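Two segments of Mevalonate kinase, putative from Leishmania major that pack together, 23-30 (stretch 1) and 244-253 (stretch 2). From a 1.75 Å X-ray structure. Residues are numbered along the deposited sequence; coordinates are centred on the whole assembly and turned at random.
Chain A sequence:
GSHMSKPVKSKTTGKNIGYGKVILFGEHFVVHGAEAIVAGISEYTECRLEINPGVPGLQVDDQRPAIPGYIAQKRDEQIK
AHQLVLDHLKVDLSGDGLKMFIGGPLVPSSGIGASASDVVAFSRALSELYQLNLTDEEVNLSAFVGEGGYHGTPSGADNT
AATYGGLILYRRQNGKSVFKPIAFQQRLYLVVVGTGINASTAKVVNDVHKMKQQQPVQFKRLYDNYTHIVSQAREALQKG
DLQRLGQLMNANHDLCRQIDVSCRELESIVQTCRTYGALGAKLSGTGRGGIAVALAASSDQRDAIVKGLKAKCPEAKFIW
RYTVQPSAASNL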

# COMPACT_ATOMS: atom_id res chain seq x y z
N ILE A 23 -5.76 0.94 0.04
CA ILE A 23 -6.72 1.42 1.02
C ILE A 23 -8.13 1.09 0.53
O ILE A 23 -8.57 1.57 -0.52
N LEU A 24 -8.82 0.24 1.29
CA LEU A 24 -10.18 -0.14 0.94
C LEU A 24 -11.17 0.93 1.34
O LEU A 24 -12.05 1.29 0.56
N PHE A 25 -11.01 1.44 2.56
CA PHE A 25 -11.84 2.54 3.07
C PHE A 25 -11.06 3.60 3.80
O PHE A 25 -10.15 3.29 4.56
N GLY A 26 -11.40 4.86 3.54
CA GLY A 26 -11.13 5.93 4.48
C GLY A 26 -9.88 6.78 4.28
O GLY A 26 -9.48 7.49 5.18
N GLU A 27 -9.29 6.72 3.09
CA GLU A 27 -8.29 7.71 2.70
C GLU A 27 -8.84 9.13 2.91
O GLU A 27 -10.03 9.40 2.65
N HIS A 28 -7.97 10.03 3.36
CA HIS A 28 -8.35 11.42 3.64
C HIS A 28 -9.16 11.66 4.91
O HIS A 28 -8.82 12.53 5.72
N PHE A 29 -10.23 10.89 5.11
CA PHE A 29 -11.06 11.05 6.31
C PHE A 29 -10.35 10.60 7.58
O PHE A 29 -10.60 11.12 8.69
N VAL A 30 -9.45 9.64 7.41
CA VAL A 30 -8.59 9.15 8.49
C VAL A 30 -7.72 10.26 9.11
O VAL A 30 -7.46 10.25 10.33
N ARG A 244 -22.40 -6.32 -0.08
CA ARG A 244 -22.61 -5.13 0.71
C ARG A 244 -21.31 -4.36 0.87
O ARG A 244 -21.30 -3.12 0.83
N LEU A 245 -20.22 -5.09 1.08
CA LEU A 245 -18.92 -4.46 1.17
C LEU A 245 -18.67 -3.63 -0.09
O LEU A 245 -18.20 -2.49 0.01
N GLY A 246 -19.02 -4.17 -1.24
CA GLY A 246 -18.84 -3.49 -2.52
C GLY A 246 -19.67 -2.22 -2.66
O GLY A 246 -19.17 -1.16 -3.05
N GLN A 247 -20.95 -2.33 -2.33
CA GLN A 247 -21.83 -1.17 -2.29
C GLN A 247 -21.28 -0.02 -1.42
O GLN A 247 -21.38 1.15 -1.79
N LEU A 248 -20.68 -0.37 -0.28
CA LEU A 248 -20.09 0.59 0.66
C LEU A 248 -18.85 1.27 0.08
O LEU A 248 -18.66 2.47 0.24
N MSE A 249 -18.02 0.48 -0.61
CA MSE A 249 -16.90 1.04 -1.37
C MSE A 249 -17.39 2.09 -2.37
O MSE A 249 -16.80 3.15 -2.50
N ASN A 250 -18.48 1.80 -3.08
CA ASN A 250 -19.07 2.77 -4.01
C ASN A 250 -19.49 4.05 -3.29
O ASN A 250 -19.27 5.17 -3.77
N ALA A 251 -20.08 3.86 -2.11
CA ALA A 251 -20.54 4.98 -1.30
C ALA A 251 -19.35 5.80 -0.86
O ALA A 251 -19.41 7.03 -0.85
N ASN A 252 -18.27 5.11 -0.49
CA ASN A 252 -17.04 5.78 -0.09
C ASN A 252 -16.45 6.58 -1.23
O ASN A 252 -16.05 7.73 -1.03
N HIS A 253 -16.37 6.00 -2.43
CA HIS A 253 -15.90 6.75 -3.59
C HIS A 253 -16.73 8.02 -3.77
O HIS A 253 -16.20 9.11 -3.99

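The strand 23-25 crosses the helix 244-253 nearly at a right angle, with the axes 8.8 Å apart at their closest. Phe 25 and Asn 252 account for the largest areas covered across this contact.

The apolar part centres on Phe 25. Its CA-to-CB bond points sideways, but with chi1 m the ring reaches the helix. There it meets Leu 245 and, about one turn later, the neighbours Leu 248 and Met 249. Phe 25 CE2 lies 3.7 Å from Leu 245 CD1. Phe 25 CE1 is 3.8 Å from Leu 248 CB, and the carbonyl carbon of Leu 248 sits at the ring edge. Phe 25 CZ approaches Met 249 CG to 3.4 Å. Met 249 is modelled as selenomethionine, with chi1 m, chi2 t and chi3 p. Leu 245 (chi1 t, chi2 p) also starts sideways, and its end comes nearer the strand. Leu 248 (m, t) points toward it. The CA-to-CB bond of Leu 24 (m, t) points sideways; its backbone O is 4.2 Å from Met 249 CG.

The direct polar link is made by Asn 252, which points toward stretch 1 with chi1 t. Gly 26 N donates a weak hydrogen bond to Asn 252 OD1, 3.1 Å long. The same oxygen lies 3.3 Å from Phe 25 CD1. Gly 26 N also makes a weak bond to Glu 27 OE2 at 3.2 Å, within stretch 1. The positive phi of Gly 26 suits glycine, since a CB would jam against the preceding carbonyl.

A water extends this polar link. Water 1 accepts from Asn 252 ND2 at 3.0 Å. It donates to Glu 27 O and to Glu 27 OE2, each at 2.8 Å. Glu 27 (chi1 p, chi2 m) starts sideways, and its carboxylate end comes nearer the helix. Phe 29 (chi1 m) points toward the helix, with Phe 29 CE1 4.3 Å from Asn 252 ND2.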

# COMPACT_ATOMS: atom_id res chain seq x y z
CB ILE A 23 -6.54 2.92 1.28
CG1 ILE A 23 -5.13 3.21 1.76
CG2 ILE A 23 -7.54 3.37 2.34
CD1 ILE A 23 -4.68 4.62 1.51
CB LEU A 24 -10.55 -1.48 1.56
CG LEU A 24 -9.83 -2.70 0.98
CD1 LEU A 24 -10.51 -3.93 1.56
CD2 LEU A 24 -9.88 -2.71 -0.55
CB PHE A 25 -12.90 2.02 4.04
CG PHE A 25 -13.95 1.16 3.39
CD1 PHE A 25 -15.15 1.73 2.95
CD2 PHE A 25 -13.75 -0.20 3.21
CE1 PHE A 25 -16.12 0.96 2.34
CE2 PHE A 25 -14.74 -0.99 2.61
CZ PHE A 25 -15.92 -0.40 2.16
CB GLU A 27 -7.88 7.57 1.24
CG GLU A 27 -9.04 7.50 0.26
CD GLU A 27 -9.52 6.07 0.08
OE1 GLU A 27 -8.79 5.28 -0.57
OE2 GLU A 27 -10.60 5.73 0.60
CB HIS A 28 -8.98 12.09 2.41
CG HIS A 28 -8.01 12.28 1.29
ND1 HIS A 28 -7.03 13.25 1.33
CD2 HIS A 28 -7.82 11.59 0.14
CE1 HIS A 28 -6.29 13.16 0.24
NE2 HIS A 28 -6.74 12.15 -0.49
CB PHE A 29 -12.39 10.32 6.13
CG PHE A 29 -13.25 10.91 5.05
CD1 PHE A 29 -13.43 10.26 3.84
CD2 PHE A 29 -13.87 12.15 5.23
CE1 PHE A 29 -14.22 10.81 2.83
CE2 PHE A 29 -14.68 12.71 4.23
CZ PHE A 29 -14.84 12.04 3.02
CB VAL A 30 -7.71 7.98 7.98
CG1 VAL A 30 -6.72 8.46 6.89
CG2 VAL A 30 -6.98 7.30 9.12
CB ARG A 244 -23.16 -5.48 2.08
CG ARG A 244 -23.26 -4.28 2.99
CD ARG A 244 -24.27 -4.42 4.09
NE ARG A 244 -23.86 -3.66 5.28
CZ ARG A 244 -23.40 -4.21 6.39
NH1 ARG A 244 -23.30 -5.54 6.52
NH2 ARG A 244 -23.05 -3.44 7.41
CB LEU A 245 -17.81 -5.50 1.36
CG LEU A 245 -16.43 -4.88 1.62
CD1 LEU A 245 -16.34 -4.29 3.02
CD2 LEU A 245 -15.30 -5.87 1.38
CB GLN A 247 -23.24 -1.57 -1.87
CG GLN A 247 -24.30 -0.45 -2.04
CD GLN A 247 -24.07 0.44 -3.27
OE1 GLN A 247 -23.94 -0.05 -4.41
NE2 GLN A 247 -24.02 1.76 -3.03
CB LEU A 248 -19.77 -0.09 2.00
CG LEU A 248 -20.98 -0.49 2.86
CD1 LEU A 248 -20.66 -1.65 3.75
CD2 LEU A 248 -21.51 0.70 3.68
CB MSE A 249 -16.11 -0.07 -2.09
CG MSE A 249 -15.20 -0.88 -1.17
SE MSE A 249 -14.63 -2.46 -2.10
CE MSE A 249 -13.32 -1.65 -3.31
CB ASN A 250 -20.27 2.15 -4.73
CG ASN A 250 -19.87 1.13 -5.76
OD1 ASN A 250 -18.72 1.10 -6.18
ND2 ASN A 250 -20.82 0.29 -6.19
CB ALA A 251 -21.32 4.48 -0.09
CB ASN A 252 -15.99 4.77 0.43
CG ASN A 252 -14.89 5.43 1.31
OD1 ASN A 252 -14.07 4.72 1.90
ND2 ASN A 252 -14.85 6.77 1.38
CB HIS A 253 -16.00 5.92 -4.87
CG HIS A 253 -15.49 6.63 -6.08
ND1 HIS A 253 -14.14 6.75 -6.35
CD2 HIS A 253 -16.13 7.29 -7.07
CE1 HIS A 253 -13.97 7.43 -7.46
NE2 HIS A 253 -15.17 7.76 -7.93
O HOH W 1 -12.07 7.63 2.00